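Local coordinates for putative uncharacterized protein Ta1305 (Thermoplasma acidophilum, PDB 4RKS) that phosphorylates (R)-mevalonate with ATP to give (R)-3-phosphomevalonate, a step in the alternative mevalonate pathway of extreme acidophiles of the Thermoplasmatales, at residues G26-P31 and R66-I71; S126-A131 and A156-A161; D286-Y291 and A302-N307. All coordinates share one frame; numbering follows the deposited sequence.

Contacts 1 and 2 are buried neighbours in the N-terminal part of this GHMP kinase, whereas contact 3 is partly buried in the C-terminal part, its centre about 30 Å from each of theirs. Contact 1 pairs two sheet strands, and helix 128-141, whose first turn belongs to contact 2, lies against one side of that pair: Ala29 CB comes within 3.2 Å of Ala129 O. Contact 2 has no strand pairing; it sets the ATP-binding loop beside a turn at the mevalonate pocket, through serines, one aspartate and small apolar groups. Contact 3 is again strand pairing, but with aromatic rings and water filling in where the strands part.

Contact 1: G26-P31 and R66-I71; sequences GSTAYP and RSETRI
Ser27 and Thr69 face each other as a hydrogen-bonded pair in an antiparallel ladder, strands 26-29 and 66-71 running antiparallel at 158° in the N-terminal sheet of a GHMP kinase. Backbone bonds come two by two: Ser27 N to Thr69 O with its return, then Ala29 N to Ser67 O (3.0 Å) and Ser67 N to Ala29 O, the last almost straight at 178°. CA-H...O contacts fill the intervals, as at Thr28 CA and Ser67 O (3.2 Å). On the face carrying Ser27, Ala29, Ser67 and Thr69, helix 128-141 covers the strands; Ser27 OG and Thr69 OG1 bond to Ser133, and Ser67 OG to Asn119 of the ATP site. Charge gathers on the other face. Arg66 meets Glu68 side-on, NE (2.8 Å) and NH2 both reaching OE2 from one side of the carboxylate plane, and a water joins that same oxygen to Thr28 OG1. The ring of Tyr30 crosses Arg66 slantwise, CE1 3.8 Å from CB, while its OH bonds to Trp332. Arg70 is bent at chi2 and chi3, and Gly26 N lies over one face of its guanidinium, 3.5 Å from Arg70 NH1; a water accepts from both nitrogens, and NH1 bonds to Ser24 OG.

Contact 2: S126-A131 and A156-A161; sequences SSDAGA and AVSESA. With MEV ((R)-mevalonate), chain C.
Asp128, in the first turn of helix 128-141, reaches across to the type I turn Ser158-Ala161. With CG beside the backbone N (chi1 -76°), the chain leaves the helix toward Ser160: CB lies 3.7 Å from Ser160 O, and CG is nearer to the same carbonyl oxygen. OD2 sits alongside Ser160 CB at 3.1 Å. OD1 takes a weak, bent bond from Ser160 N (3.3 Å, 125°), but its modelled place is doubtful because it crowds Ser158 OG. Behind the carboxylate the packing is apolar: Ala131 CB touches Ala161 CB at 3.6 Å and Val157 CG1, the branch anti to its backbone N, at 3.7 Å.

The helix start belongs to the glycine- and serine-rich phosphate-binding loop of GHMP kinases. Ser126 and Ser127 bind ATP, and Ser127 is also the N-cap, its OG accepting from Gly130 N. On the same turn as Ser160, Glu159 carries its carboxylate to (R)-mevalonate, OE2 2.7 Å from O8 of the substrate; His211 NE2 bonds to OE2, and Arg47 forms a salt bridge with OE1. Arg163 and Leu38 N hold the substrate too. Small side chains thus let the nucleotide loop and the mevalonate turn lie close together, consistent with bringing the two substrates side by side for phosphoryl transfer.

Contact 3: D286-Y291 and A302-N307; sequences DYWNAY and AVESEN
Tyr287 and Asn307 lie alongside one another, their side chains running opposite ways and ring and amide planes 39° apart, with CD2 of the tyrosine 3.6 Å from CB of the asparagine. The same ring meets Val303 at its edge: CE2 lies 3.9 Å from CG2, near the ring plane. The tyrosine's CG lies between its backbone N and carbonyl carbon (chi1 59°), a rotation that turns the ring across to the 302-307 segment. With an alanine here, Val303 CG2 and Asn307 CB would probably lose their aromatic cover, leaving a gap beside the end of the strand. Trp288 spreads along the neighbouring backbone, its CZ3 3.7 Å from Ala302 O and its CH2 3.8 Å from Ala302 CB.

Segments 286-291 and 302-307 are the open end of the beta hairpin formed by strands 289-292 and 298-304 in the C-terminal part of the kinase. Ala290 and Ala302 make the hydrogen-bonded pair: Ala302 N to Ala290 O is short at 2.8 Å, while the return bond from Ala290 N is weak. Where the strands part, one water takes over, donating to Trp288 O and Glu304 OE1 and accepting from Glu304 N (3.0 Å) and Asn307 ND2.

Farther out, helix 308-312 packs on Tyr287 and Val303 through Leu311. Helix 243-262 fixes the indole: NE1 bonds to Asp248 OD1, Phe247 packs against the Trp288 side chain, and Lys244 makes a cation-pi contact with the indole while its NZ forms a salt bridge to Glu304 OE2.

Contact 1: G26-P31 and R66-I71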
loop_
_atom_site.group_PDB
_atom_site.type_symbol
_atom_site.label_atom_id
_atom_site.label_comp_id
_atom_site.label_asym_id
_atom_site.label_seq_id
_atom_site.Cartn_x
_atom_site.Cartn_y
_atom_site.Cartn_z
ATOM N N GLY A 26 -19.513 4.284 -7.521
ATOM C CA GLY A 26 -18.103 4.322 -7.834
ATOM C C GLY A 26 -17.255 4.792 -6.669
ATOM O O GLY A 26 -17.738 5.484 -5.767
ATOM N N SER A 27 -15.984 4.423 -6.684
ATOM C CA SER A 27 -15.060 4.852 -5.631
ATOM C C SER A 27 -13.644 4.933 -6.176
ATOM O O SER A 27 -13.387 4.487 -7.286
ATOM C CB SER A 27 -15.122 3.902 -4.437
ATOM O OG SER A 27 -14.839 2.575 -4.841
ATOM N N THR A 28 -12.731 5.492 -5.381
ATOM C CA THR A 28 -11.336 5.720 -5.784
ATOM C C THR A 28 -10.411 5.534 -4.565
ATOM O O THR A 28 -10.721 6.021 -3.496
ATOM C CB THR A 28 -11.146 7.160 -6.368
ATOM O OG1 THR A 28 -11.952 7.317 -7.543
ATOM C CG2 THR A 28 -9.659 7.461 -6.719
ATOM N N ALA A 29 -9.291 4.833 -4.714
ATOM C CA ALA A 29 -8.264 4.841 -3.660
ATOM C C ALA A 29 -6.874 4.970 -4.284
ATOM O O ALA A 29 -6.720 4.857 -5.516
ATOM C CB ALA A 29 -8.360 3.593 -2.793
ATOM N N TYR A 30 -5.867 5.197 -3.437
ATOM C CA TYR A 30 -4.491 5.445 -3.874
ATOM C C TYR A 30 -3.559 4.339 -3.405
ATOM O O TYR A 30 -3.759 3.787 -2.323
ATOM C CB TYR A 30 -4.023 6.827 -3.354
ATOM C CG TYR A 30 -4.972 7.882 -3.838
ATOM C CD1 TYR A 30 -4.947 8.288 -5.168
ATOM C CD2 TYR A 30 -5.951 8.406 -3.004
ATOM C CE1 TYR A 30 -5.834 9.216 -5.641
ATOM C CE2 TYR A 30 -6.864 9.339 -3.472
ATOM C CZ TYR A 30 -6.792 9.736 -4.798
ATOM O OH TYR A 30 -7.679 10.649 -5.296
ATOM N N PRO A 31 -2.532 4.021 -4.215
ATOM C CA PRO A 31 -1.566 2.978 -3.864
ATOM C C PRO A 31 -0.708 3.363 -2.669
ATOM O O PRO A 31 -0.743 4.491 -2.166
ATOM C CB PRO A 31 -0.720 2.835 -5.140
ATOM C CG PRO A 31 -0.763 4.215 -5.745
ATOM C CD PRO A 31 -2.167 4.715 -5.469
ATOM N N ARG A 66 -3.884 6.104 -9.315
ATOM C CA ARG A 66 -5.076 5.748 -8.549
ATOM C C ARG A 66 -5.722 4.459 -9.041
ATOM O O ARG A 66 -5.423 3.993 -10.150
ATOM C CB ARG A 66 -6.103 6.859 -8.640
ATOM C CG ARG A 66 -6.735 6.948 -10.026
ATOM C CD ARG A 66 -7.289 8.337 -10.262
ATOM N NE ARG A 66 -8.154 8.417 -11.430
ATOM C CZ ARG A 66 -7.727 8.582 -12.680
ATOM N NH1 ARG A 66 -6.429 8.666 -12.946
ATOM N NH2 ARG A 66 -8.608 8.664 -13.671
ATOM N N SER A 67 -6.618 3.904 -8.214
ATOM C CA SER A 67 -7.512 2.831 -8.639
ATOM C C SER A 67 -8.984 3.275 -8.568
ATOM O O SER A 67 -9.445 3.752 -7.528
ATOM C CB SER A 67 -7.290 1.588 -7.784
ATOM O OG SER A 67 -8.020 0.491 -8.307
ATOM N N GLU A 68 -9.709 3.130 -9.679
ATOM C CA GLU A 68 -11.145 3.462 -9.725
ATOM C C GLU A 68 -12.026 2.213 -9.828
ATOM O O GLU A 68 -11.781 1.311 -10.632
ATOM C CB GLU A 68 -11.461 4.391 -10.887
ATOM C CG GLU A 68 -10.733 5.729 -10.837
ATOM C CD GLU A 68 -11.186 6.662 -11.944
ATOM O OE1 GLU A 68 -11.840 6.184 -12.905
ATOM O OE2 GLU A 68 -10.889 7.870 -11.850
ATOM N N THR A 69 -13.072 2.198 -9.016
ATOM C CA THR A 69 -13.910 1.026 -8.823
ATOM C C THR A 69 -15.360 1.341 -9.122
ATOM O O THR A 69 -15.828 2.436 -8.831
ATOM C CB THR A 69 -13.787 0.511 -7.379
ATOM O OG1 THR A 69 -12.559 -0.190 -7.253
ATOM C CG2 THR A 69 -14.942 -0.426 -7.001
ATOM N N ARG A 70 -16.066 0.373 -9.702
ATOM C CA ARG A 70 -17.506 0.464 -9.912
ATOM C C ARG A 70 -18.147 -0.849 -9.431
ATOM O O ARG A 70 -17.808 -1.943 -9.910
ATOM C CB ARG A 70 -17.808 0.744 -11.393
ATOM C CG ARG A 70 -19.263 0.635 -11.835
ATOM C CD ARG A 70 -20.119 1.808 -11.404
ATOM N NE ARG A 70 -19.469 3.093 -11.634
ATOM C CZ ARG A 70 -19.968 4.267 -11.251
ATOM N NH1 ARG A 70 -21.150 4.336 -10.628
ATOM N NH2 ARG A 70 -19.283 5.378 -11.491
ATOM N N ILE A 71 -19.039 -0.742 -8.456
ATOM C CA ILE A 71 -19.814 -1.902 -7.988
ATOM C C ILE A 71 -21.263 -1.669 -8.351
ATOM O O ILE A 71 -21.822 -0.611 -8.052
ATOM C CB ILE A 71 -19.654 -2.133 -6.484
ATOM C CG1 ILE A 71 -18.225 -2.587 -6.194
ATOM C CG2 ILE A 71 -20.675 -3.181 -5.975
ATOM C CD1 ILE A 71 -17.820 -2.487 -4.742
HETATM O O HOH W 1 -21.259 6.709 -8.354
HETATM O O HOH W 2 -11.467 9.136 -9.455
#

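Contact 2: S126-A131 and A156-A161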
loop_
_atom_site.group_PDB
_atom_site.type_symbol
_atom_site.label_atom_id
_atom_site.label_comp_id
_atom_site.label_asym_id
_atom_site.label_seq_id
_atom_site.Cartn_x
_atom_site.Cartn_y
_atom_site.Cartn_z
ATOM N N SER A 126 -5.581 -6.647 -8.900
ATOM C CA SER A 126 -5.787 -6.394 -7.472
ATOM C C SER A 126 -4.610 -5.652 -6.852
ATOM O O SER A 126 -3.467 -5.853 -7.265
ATOM C CB SER A 126 -6.006 -7.709 -6.726
ATOM O OG SER A 126 -7.370 -7.891 -6.424
ATOM N N SER A 127 -4.899 -4.806 -5.858
ATOM C CA SER A 127 -3.874 -4.054 -5.124
ATOM C C SER A 127 -4.443 -3.561 -3.799
ATOM O O SER A 127 -5.636 -3.742 -3.532
ATOM C CB SER A 127 -3.373 -2.868 -5.953
ATOM O OG SER A 127 -4.393 -1.891 -6.108
ATOM N N ASP A 128 -3.605 -2.927 -2.982
ATOM C CA ASP A 128 -4.077 -2.252 -1.766
ATOM C C ASP A 128 -5.161 -1.217 -2.080
ATOM O O ASP A 128 -6.190 -1.171 -1.409
ATOM C CB ASP A 128 -2.923 -1.559 -1.031
ATOM C CG ASP A 128 -2.031 -2.532 -0.265
ATOM O OD1 ASP A 128 -2.466 -3.675 0.014
ATOM O OD2 ASP A 128 -0.894 -2.139 0.077
ATOM N N ALA A 129 -4.908 -0.378 -3.083
ATOM C CA ALA A 129 -5.868 0.629 -3.533
ATOM C C ALA A 129 -7.172 -0.007 -4.019
ATOM O O ALA A 129 -8.255 0.527 -3.790
ATOM C CB ALA A 129 -5.255 1.498 -4.657
ATOM N N GLY A 130 -7.069 -1.138 -4.703
ATOM C CA GLY A 130 -8.253 -1.820 -5.186
ATOM C C GLY A 130 -9.093 -2.283 -4.009
ATOM O O GLY A 130 -10.310 -2.080 -3.981
ATOM N N ALA A 131 -8.427 -2.895 -3.030
ATOM C CA ALA A 131 -9.090 -3.383 -1.831
ATOM C C ALA A 131 -9.764 -2.243 -1.074
ATOM O O ALA A 131 -10.952 -2.309 -0.774
ATOM C CB ALA A 131 -8.092 -4.095 -0.926
ATOM N N ALA A 156 -8.399 -9.900 2.715
ATOM C CA ALA A 156 -8.445 -11.081 1.869
ATOM C C ALA A 156 -8.144 -10.693 0.432
ATOM O O ALA A 156 -7.644 -11.492 -0.349
ATOM C CB ALA A 156 -9.811 -11.766 1.967
ATOM N N VAL A 157 -8.461 -9.451 0.094
ATOM C CA VAL A 157 -8.166 -8.923 -1.212
ATOM C C VAL A 157 -6.710 -8.440 -1.255
ATOM O O VAL A 157 -5.988 -8.723 -2.203
ATOM C CB VAL A 157 -9.138 -7.787 -1.565
ATOM C CG1 VAL A 157 -8.792 -7.182 -2.917
ATOM C CG2 VAL A 157 -10.569 -8.330 -1.556
ATOM N N SER A 158 -6.280 -7.734 -0.214
ATOM C CA SER A 158 -4.894 -7.292 -0.106
ATOM C C SER A 158 -4.558 -6.982 1.344
ATOM O O SER A 158 -5.264 -6.217 1.990
ATOM C CB SER A 158 -4.645 -6.064 -0.985
ATOM O OG SER A 158 -3.353 -5.534 -0.761
ATOM N N GLU A 159 -3.465 -7.552 1.846
ATOM C CA GLU A 159 -3.195 -7.542 3.277
ATOM C C GLU A 159 -2.912 -6.147 3.838
ATOM O O GLU A 159 -3.042 -5.942 5.041
ATOM C CB GLU A 159 -2.028 -8.488 3.615
ATOM C CG GLU A 159 -0.717 -8.162 2.909
ATOM C CD GLU A 159 -0.612 -8.772 1.509
ATOM O OE1 GLU A 159 -1.582 -9.422 1.054
ATOM O OE2 GLU A 159 0.451 -8.600 0.862
ATOM N N SER A 160 -2.538 -5.196 2.979
ATOM C CA SER A 160 -2.286 -3.817 3.419
ATOM C C SER A 160 -3.372 -2.829 2.956
ATOM O O SER A 160 -3.091 -1.655 2.679
ATOM C CB SER A 160 -0.916 -3.340 2.928
ATOM O OG SER A 160 0.129 -4.124 3.479
ATOM N N ALA A 161 -4.613 -3.307 2.887
ATOM C CA ALA A 161 -5.738 -2.488 2.457
ATOM C C ALA A 161 -5.914 -1.252 3.348
ATOM O O ALA A 161 -6.325 -0.184 2.876
ATOM C CB ALA A 161 -7.017 -3.315 2.447
HETATM C C8 MEV C . 3.130 -5.680 1.763
HETATM O O8 MEV C . 2.121 -6.673 1.767
HETATM C C2 MEV C . 4.420 -6.329 1.311
HETATM C C3 MEV C . 5.558 -5.408 0.904
HETATM O O7 MEV C . 5.153 -4.408 0.005
HETATM C C4 MEV C . 6.181 -4.741 2.119
HETATM C C5 MEV C . 5.444 -3.494 2.572
HETATM O O3 MEV C . 5.090 -2.597 1.748
HETATM O O4 MEV C . 5.158 -3.363 3.785
HETATM C C6 MEV C . 6.592 -6.275 0.220
#

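Contact 3: D286-Y291 and A302-N307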
loop_
_atom_site.group_PDB
_atom_site.type_symbol
_atom_site.label_atom_id
_atom_site.label_comp_id
_atom_site.label_asym_id
_atom_site.label_seq_id
_atom_site.Cartn_x
_atom_site.Cartn_y
_atom_site.Cartn_z
ATOM N N ASP A 286 25.235 16.393 0.855
ATOM C CA ASP A 286 24.939 17.688 0.245
ATOM C C ASP A 286 23.540 18.194 0.645
ATOM O O ASP A 286 23.388 19.319 1.135
ATOM C CB ASP A 286 25.080 17.571 -1.284
ATOM C CG ASP A 286 24.804 18.881 -2.016
ATOM O OD1 ASP A 286 24.792 19.946 -1.377
ATOM O OD2 ASP A 286 24.603 18.835 -3.245
ATOM N N TYR A 287 22.518 17.369 0.431
ATOM C CA TYR A 287 21.189 17.682 0.931
ATOM C C TYR A 287 20.502 16.408 1.418
ATOM O O TYR A 287 20.860 15.311 1.006
ATOM C CB TYR A 287 20.352 18.395 -0.131
ATOM C CG TYR A 287 20.121 17.652 -1.438
ATOM C CD1 TYR A 287 21.037 17.740 -2.484
ATOM C CD2 TYR A 287 18.962 16.899 -1.640
ATOM C CE1 TYR A 287 20.815 17.080 -3.687
ATOM C CE2 TYR A 287 18.733 16.238 -2.834
ATOM C CZ TYR A 287 19.663 16.328 -3.854
ATOM O OH TYR A 287 19.430 15.667 -5.042
ATOM N N TRP A 288 19.527 16.554 2.309
ATOM C CA TRP A 288 18.905 15.391 2.934
ATOM C C TRP A 288 18.135 14.522 1.942
ATOM O O TRP A 288 17.405 15.016 1.075
ATOM C CB TRP A 288 17.964 15.819 4.058
ATOM C CG TRP A 288 17.282 14.650 4.734
ATOM C CD1 TRP A 288 17.774 13.888 5.763
ATOM C CD2 TRP A 288 15.992 14.109 4.417
ATOM N NE1 TRP A 288 16.860 12.904 6.107
ATOM C CE2 TRP A 288 15.762 13.022 5.295
ATOM C CE3 TRP A 288 15.006 14.437 3.476
ATOM C CZ2 TRP A 288 14.584 12.277 5.264
ATOM C CZ3 TRP A 288 13.843 13.689 3.444
ATOM C CH2 TRP A 288 13.644 12.616 4.328
ATOM N N ASN A 289 18.315 13.220 2.075
ATOM C CA ASN A 289 17.395 12.264 1.482
ATOM C C ASN A 289 17.385 11.008 2.328
ATOM O O ASN A 289 18.253 10.823 3.185
ATOM C CB ASN A 289 17.767 11.926 0.041
ATOM C CG ASN A 289 18.973 11.010 -0.056
ATOM O OD1 ASN A 289 18.887 9.807 0.211
ATOM N ND2 ASN A 289 20.109 11.579 -0.440
ATOM N N ALA A 290 16.392 10.161 2.074
ATOM C CA ALA A 290 16.303 8.817 2.641
ATOM C C ALA A 290 15.546 7.965 1.638
ATOM O O ALA A 290 14.626 8.468 0.980
ATOM C CB ALA A 290 15.596 8.829 3.988
ATOM N N TYR A 291 15.908 6.690 1.510
ATOM C CA TYR A 291 15.236 5.837 0.528
ATOM C C TYR A 291 14.518 4.648 1.164
ATOM O O TYR A 291 14.850 4.232 2.262
ATOM C CB TYR A 291 16.233 5.316 -0.514
ATOM C CG TYR A 291 17.066 4.165 -0.011
ATOM C CD1 TYR A 291 18.263 4.395 0.656
ATOM C CD2 TYR A 291 16.662 2.851 -0.203
ATOM C CE1 TYR A 291 19.024 3.352 1.124
ATOM C CE2 TYR A 291 17.419 1.802 0.263
ATOM C CZ TYR A 291 18.595 2.056 0.927
ATOM O OH TYR A 291 19.351 1.010 1.388
ATOM N N ALA A 302 12.651 9.802 -0.501
ATOM C CA ALA A 302 12.106 10.963 0.179
ATOM C C ALA A 302 13.077 12.126 0.091
ATOM O O ALA A 302 14.283 11.941 0.239
ATOM C CB ALA A 302 11.807 10.642 1.633
ATOM N N VAL A 303 12.544 13.326 -0.112
ATOM C CA VAL A 303 13.369 14.510 -0.253
ATOM C C VAL A 303 12.562 15.753 0.129
ATOM O O VAL A 303 11.329 15.776 -0.001
ATOM C CB VAL A 303 13.916 14.633 -1.711
ATOM C CG1 VAL A 303 12.777 14.842 -2.697
ATOM C CG2 VAL A 303 14.960 15.749 -1.852
ATOM N N GLU A 304 13.249 16.790 0.600
ATOM C CA GLU A 304 12.582 18.065 0.851
ATOM C C GLU A 304 12.142 18.683 -0.471
ATOM O O GLU A 304 12.830 18.563 -1.494
ATOM C CB GLU A 304 13.486 19.015 1.622
ATOM C CG GLU A 304 13.727 18.590 3.049
ATOM C CD GLU A 304 14.956 19.261 3.647
ATOM O OE1 GLU A 304 16.048 19.125 3.059
ATOM O OE2 GLU A 304 14.831 19.915 4.704
ATOM N N SER A 305 10.989 19.341 -0.444
ATOM C CA SER A 305 10.364 19.827 -1.665
ATOM C C SER A 305 11.311 20.724 -2.468
ATOM O O SER A 305 11.354 20.645 -3.699
ATOM C CB SER A 305 9.061 20.563 -1.341
ATOM O OG SER A 305 7.998 19.630 -1.187
ATOM N N GLU A 306 12.092 21.537 -1.762
ATOM C CA GLU A 306 13.008 22.480 -2.400
ATOM C C GLU A 306 14.086 21.776 -3.238
ATOM O O GLU A 306 14.648 22.368 -4.156
ATOM C CB GLU A 306 13.653 23.371 -1.345
ATOM C CG GLU A 306 13.930 22.663 -0.030
ATOM C CD GLU A 306 14.580 23.574 1.001
ATOM O OE1 GLU A 306 15.293 24.522 0.597
ATOM O OE2 GLU A 306 14.378 23.340 2.214
ATOM N N ASN A 307 14.344 20.505 -2.935
ATOM C CA ASN A 307 15.351 19.725 -3.654
ATOM C C ASN A 307 14.775 18.625 -4.559
ATOM O O ASN A 307 15.531 17.854 -5.156
ATOM C CB ASN A 307 16.328 19.103 -2.660
ATOM C CG ASN A 307 17.030 20.140 -1.807
ATOM O OD1 ASN A 307 17.550 21.135 -2.318
ATOM N ND2 ASN A 307 17.043 19.916 -0.495
HETATM O O HOH W 3 16.141 17.387 0.958
HETATM O O HOH W 4 18.472 19.299 3.102
#